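Local coordinates for protein L-ribulose 3-epimerase (Methylomonas sp. DH-1, PDB 7CJ5) that catalyses the manganese-dependent epimerization of ketoses at the C3 position, most actively on L-ribulose, and works as a homodimer, at residues A[12-17]-A[246-251]; A[214-219]-A[265-270]; A[39-44]-A[67-72]. All coordinates share one frame; numbering follows the deposited sequence.

Contact 1. Residues A[12-17]-A[246-251]; sequences HALVWS and ESFSSE. With MN (manganese (II) ion), chain C; FUD (D-fructose), chain D.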
loop_
_atom_site.group_PDB
_atom_site.type_symbol
_atom_site.label_atom_id
_atom_site.label_comp_id
_atom_site.label_asym_id
_atom_site.label_seq_id
_atom_site.Cartn_x
_atom_site.Cartn_y
_atom_site.Cartn_z
ATOM N N HIS A 12 2.236 -12.387 -16.450
ATOM C CA HIS A 12 0.820 -12.012 -16.219
ATOM C C HIS A 12 0.244 -11.467 -17.531
ATOM O O HIS A 12 0.855 -10.551 -18.108
ATOM C CB HIS A 12 0.698 -11.006 -15.073
ATOM C CG HIS A 12 -0.674 -10.941 -14.495
ATOM N ND1 HIS A 12 -1.749 -10.472 -15.215
ATOM C CD2 HIS A 12 -1.146 -11.284 -13.277
ATOM C CE1 HIS A 12 -2.829 -10.509 -14.459
ATOM N NE2 HIS A 12 -2.487 -11.008 -13.260
ATOM N N ALA A 13 -0.884 -12.009 -17.987
ATOM C CA ALA A 13 -1.531 -11.614 -19.259
ATOM C C ALA A 13 -1.702 -10.096 -19.287
ATOM O O ALA A 13 -1.585 -9.514 -20.369
ATOM C CB ALA A 13 -2.866 -12.301 -19.419
ATOM N N LEU A 14 -1.985 -9.473 -18.141
ATOM C CA LEU A 14 -2.368 -8.038 -18.099
ATOM C C LEU A 14 -1.148 -7.161 -18.377
ATOM O O LEU A 14 -1.346 -5.973 -18.604
ATOM C CB LEU A 14 -2.989 -7.693 -16.744
ATOM C CG LEU A 14 -4.315 -8.376 -16.424
ATOM C CD1 LEU A 14 -4.933 -7.752 -15.187
ATOM C CD2 LEU A 14 -5.285 -8.320 -17.594
ATOM N N VAL A 15 0.063 -7.724 -18.360
ATOM C CA VAL A 15 1.292 -6.996 -18.793
ATOM C C VAL A 15 1.148 -6.615 -20.273
ATOM O O VAL A 15 1.714 -5.592 -20.672
ATOM C CB VAL A 15 2.561 -7.827 -18.547
ATOM C CG1 VAL A 15 3.762 -7.264 -19.296
ATOM C CG2 VAL A 15 2.845 -7.945 -17.059
ATOM N N TRP A 16 0.401 -7.404 -21.053
ATOM C CA TRP A 16 0.304 -7.238 -22.529
ATOM C C TRP A 16 -1.098 -6.778 -22.937
ATOM O O TRP A 16 -1.184 -5.967 -23.856
ATOM C CB TRP A 16 0.688 -8.527 -23.269
ATOM C CG TRP A 16 2.148 -8.857 -23.211
ATOM C CD1 TRP A 16 3.134 -8.392 -24.038
ATOM C CD2 TRP A 16 2.795 -9.717 -22.259
ATOM N NE1 TRP A 16 4.341 -8.917 -23.670
ATOM C CE2 TRP A 16 4.168 -9.723 -22.577
ATOM C CE3 TRP A 16 2.353 -10.474 -21.169
ATOM C CZ2 TRP A 16 5.097 -10.471 -21.852
ATOM C CZ3 TRP A 16 3.269 -11.210 -20.453
ATOM C CH2 TRP A 16 4.622 -11.203 -20.791
ATOM N N SER A 17 -2.155 -7.301 -22.314
ATOM C CA SER A 17 -3.540 -7.127 -22.823
ATOM C C SER A 17 -4.558 -6.894 -21.697
ATOM O O SER A 17 -4.569 -7.653 -20.706
ATOM C CB SER A 17 -3.915 -8.301 -23.678
ATOM O OG SER A 17 -5.282 -8.210 -24.055
ATOM N N GLU A 246 4.483 -9.589 -12.738
ATOM C CA GLU A 246 3.321 -8.747 -13.112
ATOM C C GLU A 246 3.603 -7.266 -12.868
ATOM O O GLU A 246 4.407 -6.915 -11.981
ATOM C CB GLU A 246 2.092 -9.203 -12.338
ATOM C CG GLU A 246 2.142 -8.822 -10.884
ATOM C CD GLU A 246 0.982 -9.353 -10.070
ATOM O OE1 GLU A 246 0.023 -9.880 -10.671
ATOM O OE2 GLU A 246 1.054 -9.251 -8.838
ATOM N N SER A 247 2.949 -6.449 -13.691
ATOM C CA SER A 247 2.836 -4.978 -13.569
ATOM C C SER A 247 1.586 -4.550 -14.338
ATOM O O SER A 247 1.107 -5.344 -15.164
ATOM C CB SER A 247 4.058 -4.284 -14.064
ATOM O OG SER A 247 3.902 -2.888 -13.881
ATOM N N PHE A 248 1.081 -3.346 -14.078
ATOM C CA PHE A 248 -0.277 -2.919 -14.495
ATOM C C PHE A 248 -0.208 -1.497 -15.041
ATOM O O PHE A 248 -0.151 -0.566 -14.227
ATOM C CB PHE A 248 -1.231 -3.052 -13.304
ATOM C CG PHE A 248 -1.269 -4.454 -12.755
ATOM C CD1 PHE A 248 -1.963 -5.443 -13.429
ATOM C CD2 PHE A 248 -0.563 -4.798 -11.615
ATOM C CE1 PHE A 248 -1.984 -6.745 -12.955
ATOM C CE2 PHE A 248 -0.578 -6.104 -11.143
ATOM C CZ PHE A 248 -1.285 -7.074 -11.814
ATOM N N SER A 249 -0.174 -1.360 -16.369
ATOM C CA SER A 249 -0.133 -0.061 -17.098
ATOM C C SER A 249 -1.556 0.454 -17.287
ATOM O O SER A 249 -2.416 -0.356 -17.731
ATOM C CB SER A 249 0.537 -0.196 -18.440
ATOM O OG SER A 249 0.253 0.940 -19.259
ATOM N N SER A 250 -1.795 1.739 -17.006
ATOM C CA SER A 250 -3.116 2.400 -17.198
ATOM C C SER A 250 -3.427 2.494 -18.701
ATOM O O SER A 250 -4.572 2.843 -19.052
ATOM C CB SER A 250 -3.163 3.764 -16.541
ATOM O OG SER A 250 -2.339 4.690 -17.233
ATOM N N GLU A 251 -2.447 2.216 -19.565
ATOM C CA GLU A 251 -2.615 2.324 -21.038
ATOM C C GLU A 251 -3.077 0.976 -21.585
ATOM O O GLU A 251 -3.403 0.887 -22.781
ATOM C CB GLU A 251 -1.312 2.758 -21.706
ATOM C CG GLU A 251 -0.810 4.101 -21.204
ATOM C CD GLU A 251 0.241 4.738 -22.088
ATOM O OE1 GLU A 251 0.814 4.023 -22.900
ATOM O OE2 GLU A 251 0.460 5.949 -21.965
HETATM MN MN MN C . 0.008 -10.224 -7.291
HETATM C C1 FUD D . -3.080 -7.029 -7.339
HETATM C C2 FUD D . -2.184 -8.210 -7.589
HETATM C C3 FUD D . -2.547 -9.150 -8.711
HETATM C C4 FUD D . -4.027 -9.409 -8.511
HETATM C C5 FUD D . -4.796 -10.108 -9.630
HETATM C C6 FUD D . -4.016 -10.411 -10.895
HETATM O O1 FUD D . -2.398 -6.026 -6.582
HETATM O O2 FUD D . -1.187 -8.384 -6.900
HETATM O O3 FUD D . -1.791 -10.362 -8.626
HETATM O O4 FUD D . -4.100 -10.145 -7.305
HETATM O O5 FUD D . -5.411 -11.288 -9.116
HETATM O O6 FUD D . -4.935 -11.030 -11.835
HETATM O O HOH W 1 -0.041 -3.967 -17.877
#
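His-12 and Phe-248 form an edge-to-face aromatic pair beside the substrate. No direct hydrogen bond joins residues 12-17 to 246-251. The CE1 edge of Phe-248 points at one face of the His-12 ring, with the planes at 77° and the centroids 5.4 Å apart. The methyl CD1 of Leu-14 meets that edge too, 3.8 Å from Phe-248 CE1. Leu-14 N donates to His-12 ND1 within the ring plane, which fixes the rotation of the imidazole. With CG anti to the backbone N (chi1 -161°), the ring reaches the pocket, and FUD O6 lies at its edge. Replacing this histidine by alanine would take away the ring face that Phe-248 CE1 meets, and would probably leave the Leu-14 N-H without its acceptor. Glu-246 OE2 binds manganese at 2.1 Å, together with sugar O2 and O3, Glu-152, Asp-185 and His-211. By similarity, Glu-246 is a proton donor/acceptor. Water 1 bridges the loops, giving protons to Leu-14 O and Ser-247 O and accepting from Ser-249 N. The two loops follow the first and last barrel strands, 8-12 and 242-245. Leu-14 also packs on Ala-43 of strand 39-43, and Ser-247 on Leu-274 of helix 271-286.

Contact 2. Residues A[214-219]-A[265-270]; sequences ESHRGY and RNLWHD. With FUD (D-fructose), chain D.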
loop_
_atom_site.group_PDB
_atom_site.type_symbol
_atom_site.label_atom_id
_atom_site.label_comp_id
_atom_site.label_asym_id
_atom_site.label_seq_id
_atom_site.Cartn_x
_atom_site.Cartn_y
_atom_site.Cartn_z
ATOM N N GLU A 214 8.006 -5.125 -8.257
ATOM C CA GLU A 214 8.834 -4.092 -7.587
ATOM C C GLU A 214 7.928 -3.279 -6.643
ATOM O O GLU A 214 6.683 -3.344 -6.782
ATOM C CB GLU A 214 9.555 -3.254 -8.649
ATOM C CG GLU A 214 10.552 -2.268 -8.081
ATOM C CD GLU A 214 11.577 -2.858 -7.126
ATOM O OE1 GLU A 214 12.694 -3.190 -7.578
ATOM O OE2 GLU A 214 11.261 -2.986 -5.935
ATOM N N SER A 215 8.532 -2.555 -5.697
ATOM C CA SER A 215 7.826 -1.751 -4.662
ATOM C C SER A 215 6.782 -0.836 -5.316
ATOM O O SER A 215 5.679 -0.677 -4.749
ATOM C CB SER A 215 8.812 -0.967 -3.838
ATOM O OG SER A 215 9.719 -0.251 -4.668
ATOM N N HIS A 216 7.113 -0.244 -6.459
ATOM C CA HIS A 216 6.228 0.687 -7.209
ATOM C C HIS A 216 5.599 -0.024 -8.420
ATOM O O HIS A 216 4.885 0.648 -9.196
ATOM C CB HIS A 216 7.027 1.945 -7.574
ATOM C CG HIS A 216 8.315 1.677 -8.280
ATOM N ND1 HIS A 216 8.430 0.710 -9.248
ATOM C CD2 HIS A 216 9.529 2.266 -8.190
ATOM C CE1 HIS A 216 9.663 0.700 -9.715
ATOM N NE2 HIS A 216 10.357 1.650 -9.086
ATOM N N ARG A 217 5.854 -1.329 -8.573
ATOM C CA ARG A 217 5.323 -2.229 -9.649
ATOM C C ARG A 217 5.926 -1.887 -11.019
ATOM O O ARG A 217 5.348 -2.303 -12.051
ATOM C CB ARG A 217 3.797 -2.173 -9.755
ATOM C CG ARG A 217 3.081 -2.090 -8.418
ATOM C CD ARG A 217 1.644 -2.568 -8.496
ATOM N NE ARG A 217 1.560 -4.003 -8.275
ATOM C CZ ARG A 217 0.479 -4.638 -7.850
ATOM N NH1 ARG A 217 -0.631 -3.970 -7.618
ATOM N NH2 ARG A 217 0.517 -5.939 -7.648
ATOM N N GLY A 218 7.048 -1.172 -11.048
ATOM C CA GLY A 218 7.760 -0.863 -12.302
ATOM C C GLY A 218 8.841 -1.891 -12.584
ATOM O O GLY A 218 8.717 -3.048 -12.117
ATOM N N TYR A 219 9.889 -1.478 -13.292
ATOM C CA TYR A 219 11.063 -2.325 -13.632
ATOM C C TYR A 219 11.658 -2.951 -12.362
ATOM O O TYR A 219 11.909 -2.224 -11.389
ATOM C CB TYR A 219 12.096 -1.490 -14.388
ATOM C CG TYR A 219 11.927 -1.533 -15.884
ATOM C CD1 TYR A 219 11.103 -0.637 -16.546
ATOM C CD2 TYR A 219 12.581 -2.493 -16.639
ATOM C CE1 TYR A 219 10.927 -0.700 -17.917
ATOM C CE2 TYR A 219 12.430 -2.560 -18.011
ATOM C CZ TYR A 219 11.601 -1.658 -18.650
ATOM O OH TYR A 219 11.464 -1.710 -20.004
ATOM N N ARG A 265 0.385 6.710 -12.434
ATOM C CA ARG A 265 1.580 7.014 -13.254
ATOM C C ARG A 265 2.049 5.723 -13.907
ATOM O O ARG A 265 1.993 4.673 -13.244
ATOM C CB ARG A 265 2.687 7.658 -12.414
ATOM C CG ARG A 265 3.075 6.905 -11.151
ATOM C CD ARG A 265 4.094 7.676 -10.316
ATOM N NE ARG A 265 4.500 6.888 -9.162
ATOM C CZ ARG A 265 5.742 6.497 -8.910
ATOM N NH1 ARG A 265 6.735 6.865 -9.703
ATOM N NH2 ARG A 265 5.994 5.757 -7.846
ATOM N N ASN A 266 2.476 5.812 -15.163
ATOM C CA ASN A 266 3.072 4.665 -15.882
ATOM C C ASN A 266 4.587 4.727 -15.690
ATOM O O ASN A 266 5.175 5.812 -15.845
ATOM C CB ASN A 266 2.627 4.634 -17.338
ATOM C CG ASN A 266 1.161 4.284 -17.447
ATOM O OD1 ASN A 266 0.748 3.196 -17.054
ATOM N ND2 ASN A 266 0.364 5.206 -17.950
ATOM N N LEU A 267 5.165 3.592 -15.308
ATOM C CA LEU A 267 6.608 3.439 -15.025
ATOM C C LEU A 267 7.277 2.805 -16.243
ATOM O O LEU A 267 8.497 2.603 -16.194
ATOM C CB LEU A 267 6.790 2.563 -13.780
ATOM C CG LEU A 267 6.604 3.272 -12.441
ATOM C CD1 LEU A 267 6.928 4.741 -12.570
ATOM C CD2 LEU A 267 5.199 3.109 -11.914
ATOM N N TRP A 268 6.510 2.497 -17.289
ATOM C CA TRP A 268 7.035 1.775 -18.478
ATOM C C TRP A 268 6.068 1.902 -19.652
ATOM O O TRP A 268 4.859 2.102 -19.411
ATOM C CB TRP A 268 7.319 0.305 -18.126
ATOM C CG TRP A 268 6.148 -0.458 -17.586
ATOM C CD1 TRP A 268 5.794 -0.600 -16.274
ATOM C CD2 TRP A 268 5.156 -1.178 -18.340
ATOM N NE1 TRP A 268 4.664 -1.364 -16.162
ATOM C CE2 TRP A 268 4.246 -1.730 -17.412
ATOM C CE3 TRP A 268 4.955 -1.427 -19.701
ATOM C CZ2 TRP A 268 3.166 -2.524 -17.801
ATOM C CZ3 TRP A 268 3.884 -2.200 -20.087
ATOM C CH2 TRP A 268 3.003 -2.742 -19.149
ATOM N N HIS A 269 6.593 1.801 -20.876
ATOM C CA HIS A 269 5.808 1.877 -22.138
ATOM C C HIS A 269 5.660 0.493 -22.767
ATOM O O HIS A 269 4.536 0.126 -23.149
ATOM C CB HIS A 269 6.506 2.763 -23.164
ATOM C CG HIS A 269 6.628 4.180 -22.750
ATOM N ND1 HIS A 269 5.772 5.146 -23.233
ATOM C CD2 HIS A 269 7.498 4.798 -21.927
ATOM C CE1 HIS A 269 6.112 6.311 -22.721
ATOM N NE2 HIS A 269 7.167 6.126 -21.916
ATOM N N ASP A 270 6.779 -0.205 -22.925
ATOM C CA ASP A 270 6.873 -1.422 -23.766
ATOM C C ASP A 270 6.737 -2.686 -22.904
ATOM O O ASP A 270 7.655 -2.983 -22.129
ATOM C CB ASP A 270 8.166 -1.443 -24.577
ATOM C CG ASP A 270 8.133 -2.559 -25.596
ATOM O OD1 ASP A 270 7.310 -2.471 -26.530
ATOM O OD2 ASP A 270 8.860 -3.526 -25.413
HETATM C C1 FUD D . -3.080 -7.029 -7.339
HETATM C C2 FUD D . -2.184 -8.210 -7.589
HETATM C C3 FUD D . -2.547 -9.150 -8.711
HETATM C C4 FUD D . -4.027 -9.409 -8.511
HETATM C C5 FUD D . -4.796 -10.108 -9.630
HETATM C C6 FUD D . -4.016 -10.411 -10.895
HETATM O O1 FUD D . -2.398 -6.026 -6.582
HETATM O O2 FUD D . -1.187 -8.384 -6.900
HETATM O O3 FUD D . -1.791 -10.362 -8.626
HETATM O O4 FUD D . -4.100 -10.145 -7.305
HETATM O O5 FUD D . -5.411 -11.288 -9.116
HETATM O O6 FUD D . -4.935 -11.030 -11.835
HETATM O O HOH W 2 10.204 1.421 -13.605
#
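Gly-218 and Leu-267 meet where the two loops run closest, with Gly-218 CA 3.9 Å from Leu-267 CB and no glycine side chain between them. The His-216 ring is fixed from within its own loop: Gly-218 N donates to His-216 ND1 at 2.9 Å, nearly in the imidazole plane. Leu-267 CD2 reaches back to His-216 O. Beside them, Trp-268 turns its indole edge to Arg-217 O, but its NE1 hydrogen-bonds to Ser-247.

The outer side is looser. Tyr-219 and Trp-268 cross at about a right angle, and Tyr-219 CE1 touches Trp-268 CB at 3.8 Å. Water 2 accepts from Tyr-219 N and gives a weak bond to Leu-267 O. No direct hydrogen bond crosses between the loops. Arg-265 NH2 comes within 4.0 Å of His-216 CB, but its charge is paired with Glu-192 of the second subunit.

Arg-217 leaves the contact for the sugar. Its chain bends at chi3 (88°), and the guanidinium meets FUD O1 at its edge. NH1 and NH2 both donate to FUD O1, and NH2 also donates to FUD O2, at 3.1 Å. Tyr-187 makes a cation-pi contact with the same group. The type I turn from Glu-214 to Arg-217 follows strand 207-212. This is a substrate-binding loop at the C-terminal end of a TIM-barrel strand, where such enzymes carry their active sites.

Contact 3. Residues A[39-44]-A[67-72]; sequences YIEIAL and HASLGL. With FUD (D-fructose), chain D.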
loop_
_atom_site.group_PDB
_atom_site.type_symbol
_atom_site.label_atom_id
_atom_site.label_comp_id
_atom_site.label_asym_id
_atom_site.label_seq_id
_atom_site.Cartn_x
_atom_site.Cartn_y
_atom_site.Cartn_z
ATOM N N TYR A 39 4.822 -20.211 -18.977
ATOM C CA TYR A 39 3.341 -20.157 -18.919
ATOM C C TYR A 39 2.885 -18.702 -18.931
ATOM O O TYR A 39 3.684 -17.783 -18.653
ATOM C CB TYR A 39 2.787 -20.918 -17.707
ATOM C CG TYR A 39 3.042 -20.287 -16.360
ATOM C CD1 TYR A 39 4.182 -20.593 -15.635
ATOM C CD2 TYR A 39 2.150 -19.381 -15.808
ATOM C CE1 TYR A 39 4.430 -20.016 -14.402
ATOM C CE2 TYR A 39 2.381 -18.797 -14.572
ATOM C CZ TYR A 39 3.532 -19.107 -13.873
ATOM O OH TYR A 39 3.788 -18.514 -12.673
ATOM N N ILE A 40 1.621 -18.519 -19.287
ATOM C CA ILE A 40 0.895 -17.234 -19.121
ATOM C C ILE A 40 -0.078 -17.417 -17.959
ATOM O O ILE A 40 -0.724 -18.488 -17.869
ATOM C CB ILE A 40 0.176 -16.801 -20.411
ATOM C CG1 ILE A 40 -0.548 -15.467 -20.213
ATOM C CG2 ILE A 40 -0.762 -17.887 -20.919
ATOM C CD1 ILE A 40 -0.781 -14.723 -21.498
ATOM N N GLU A 41 -0.128 -16.424 -17.078
ATOM C CA GLU A 41 -1.154 -16.337 -16.016
ATOM C C GLU A 41 -2.328 -15.537 -16.588
ATOM O O GLU A 41 -2.195 -14.317 -16.794
ATOM C CB GLU A 41 -0.574 -15.707 -14.759
ATOM C CG GLU A 41 -1.562 -15.703 -13.605
ATOM C CD GLU A 41 -0.983 -15.134 -12.329
ATOM O OE1 GLU A 41 0.108 -15.581 -11.949
ATOM O OE2 GLU A 41 -1.609 -14.235 -11.739
ATOM N N ILE A 42 -3.423 -16.216 -16.891
ATOM C CA ILE A 42 -4.608 -15.584 -17.535
ATOM C C ILE A 42 -5.484 -14.975 -16.448
ATOM O O ILE A 42 -5.772 -15.676 -15.480
ATOM C CB ILE A 42 -5.376 -16.595 -18.392
ATOM C CG1 ILE A 42 -4.474 -17.188 -19.476
ATOM C CG2 ILE A 42 -6.625 -15.946 -18.969
ATOM C CD1 ILE A 42 -5.093 -18.358 -20.203
ATOM N N ALA A 43 -5.862 -13.706 -16.606
ATOM C CA ALA A 43 -6.718 -12.976 -15.647
ATOM C C ALA A 43 -8.172 -13.360 -15.934
ATOM O O ALA A 43 -8.636 -13.109 -17.053
ATOM C CB ALA A 43 -6.476 -11.490 -15.765
ATOM N N LEU A 44 -8.837 -14.016 -14.984
ATOM C CA LEU A 44 -10.208 -14.553 -15.167
ATOM C C LEU A 44 -11.195 -13.749 -14.309
ATOM O O LEU A 44 -12.101 -14.363 -13.701
ATOM C CB LEU A 44 -10.208 -16.035 -14.789
ATOM C CG LEU A 44 -9.463 -16.959 -15.748
ATOM C CD1 LEU A 44 -9.626 -18.415 -15.330
ATOM C CD2 LEU A 44 -9.931 -16.752 -17.181
ATOM N N HIS A 67 -1.746 -20.895 -16.296
ATOM C CA HIS A 67 -2.426 -20.888 -14.980
ATOM C C HIS A 67 -3.369 -19.688 -14.994
ATOM O O HIS A 67 -3.399 -18.976 -16.023
ATOM C CB HIS A 67 -1.412 -20.852 -13.833
ATOM C CG HIS A 67 -0.519 -22.043 -13.778
ATOM N ND1 HIS A 67 -1.011 -23.336 -13.666
ATOM C CD2 HIS A 67 0.829 -22.138 -13.785
ATOM C CE1 HIS A 67 0.004 -24.184 -13.616
ATOM N NE2 HIS A 67 1.153 -23.472 -13.686
ATOM N N ALA A 68 -4.146 -19.488 -13.937
ATOM C CA ALA A 68 -5.117 -18.376 -13.891
ATOM C C ALA A 68 -5.091 -17.718 -12.517
ATOM O O ALA A 68 -4.830 -18.400 -11.511
ATOM C CB ALA A 68 -6.505 -18.859 -14.245
ATOM N N SER A 69 -5.367 -16.420 -12.508
ATOM C CA SER A 69 -5.599 -15.615 -11.290
ATOM C C SER A 69 -6.850 -14.776 -11.518
ATOM O O SER A 69 -7.240 -14.536 -12.686
ATOM C CB SER A 69 -4.408 -14.761 -10.947
ATOM O OG SER A 69 -4.139 -13.826 -11.978
ATOM N N LEU A 70 -7.468 -14.343 -10.438
ATOM C CA LEU A 70 -8.537 -13.329 -10.524
ATOM C C LEU A 70 -8.647 -12.651 -9.168
ATOM O O LEU A 70 -8.088 -13.183 -8.184
ATOM C CB LEU A 70 -9.847 -14.012 -10.929
ATOM C CG LEU A 70 -10.355 -15.083 -9.972
ATOM C CD1 LEU A 70 -11.199 -14.472 -8.863
ATOM C CD2 LEU A 70 -11.140 -16.135 -10.723
ATOM N N GLY A 71 -9.317 -11.505 -9.158
ATOM C CA GLY A 71 -9.876 -10.877 -7.957
ATOM C C GLY A 71 -11.381 -10.808 -8.088
ATOM O O GLY A 71 -11.873 -10.508 -9.199
ATOM N N LEU A 72 -12.097 -11.115 -7.010
ATOM C CA LEU A 72 -13.568 -10.978 -6.985
ATOM C C LEU A 72 -13.897 -9.487 -6.940
ATOM O O LEU A 72 -12.967 -8.648 -6.804
ATOM C CB LEU A 72 -14.136 -11.746 -5.793
ATOM C CG LEU A 72 -13.812 -13.240 -5.777
ATOM C CD1 LEU A 72 -14.274 -13.864 -4.473
ATOM C CD2 LEU A 72 -14.459 -13.944 -6.961
HETATM C C1 FUD D . -3.080 -7.029 -7.339
HETATM C C2 FUD D . -2.184 -8.210 -7.589
HETATM C C3 FUD D . -2.547 -9.150 -8.711
HETATM C C4 FUD D . -4.027 -9.409 -8.511
HETATM C C5 FUD D . -4.796 -10.108 -9.630
HETATM C C6 FUD D . -4.016 -10.411 -10.895
HETATM O O1 FUD D . -2.398 -6.026 -6.582
HETATM O O2 FUD D . -1.187 -8.384 -6.900
HETATM O O3 FUD D . -1.791 -10.362 -8.626
HETATM O O4 FUD D . -4.100 -10.145 -7.305
HETATM O O5 FUD D . -5.411 -11.288 -9.116
HETATM O O6 FUD D . -4.935 -11.030 -11.835
#
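Glu-41 and Ser-69 join two neighbouring strands by a side-chain hydrogen bond, alongside a regular backbone ladder. The ladder is parallel. His-67 N donates to Ile-40 O, and Ile-42 N donates to His-67 O. Further along, Ser-69 N donates to Ile-42 O, and Leu-44 N to Ser-69 O at 2.8 Å. The strand segments are twisted by 30° against each other. CA-H...O contacts fill in between these bonds, such as Ala-68 CA to Ile-42 O at 3.2 Å.

The polar side chains share the face of Glu-41, His-67 and Ser-69. Ser-69 OG gives its proton to Glu-41 OE2 at 2.6 Å, on the anti side of the carboxylate. The same OG accepts from FUD O6 at 2.9 Å. Glu-41 puts CG anti to its backbone N (chi1 -175°) and runs on extended, which carries the carboxylate along to Ser-69. Its OE1 has outside partners: Tyr-209, Thr-244 and the manganese ligand His-211.

The aromatic contact is edge-to-face. His-67 CD2 sits 3.7 Å from Tyr-39 CD2 and over the middle of the tyrosine ring, with the planes at 67°. The polar ends are held elsewhere, Tyr-39 OH by Thr-244 and His-67 NE2 by Glu-8.

Apolar contacts lie on the other face, that of Ile-42 and Ala-68. Leu-44 CD1 presses on Ala-68 CB at 3.3 Å, a tight fit, and Leu-44 also packs on Ala-96 of helix 83-102.

Strand 39-43, helix 52-61 and strand 65-72 make a beta-alpha-beta unit of the barrel. Its chemistry is two-sided: carbon faces the helix layer, while the inner face has a buried hydrogen-bond network. Glu-41 links substrate-binding Ser-69 to metal-binding His-211, so it probably positions both from the second shell.

Contact 3 lies deepest, its centre about 6 Å from the centre of the chain, and is built on backbone bonds between barrel strands. Contact 1 joins the loops after the first and last strands. Contact 2 joins the loop after strand 207-212 to one between helices 255-260 and 271-286. Neither has a direct hydrogen bond across it; both rely on packing and water. Contact 1 is buried; contact 2 is partly exposed and reaches the second subunit. Contacts 1 and 2 meet around Trp-268, on which Ser-249 packs. Contacts 1 and 3 meet along neighbouring strands 8-12 and 39-43; contacts 2 and 3 do not touch. All three reach the same D-fructose, but only contact 1 supplies a manganese ligand.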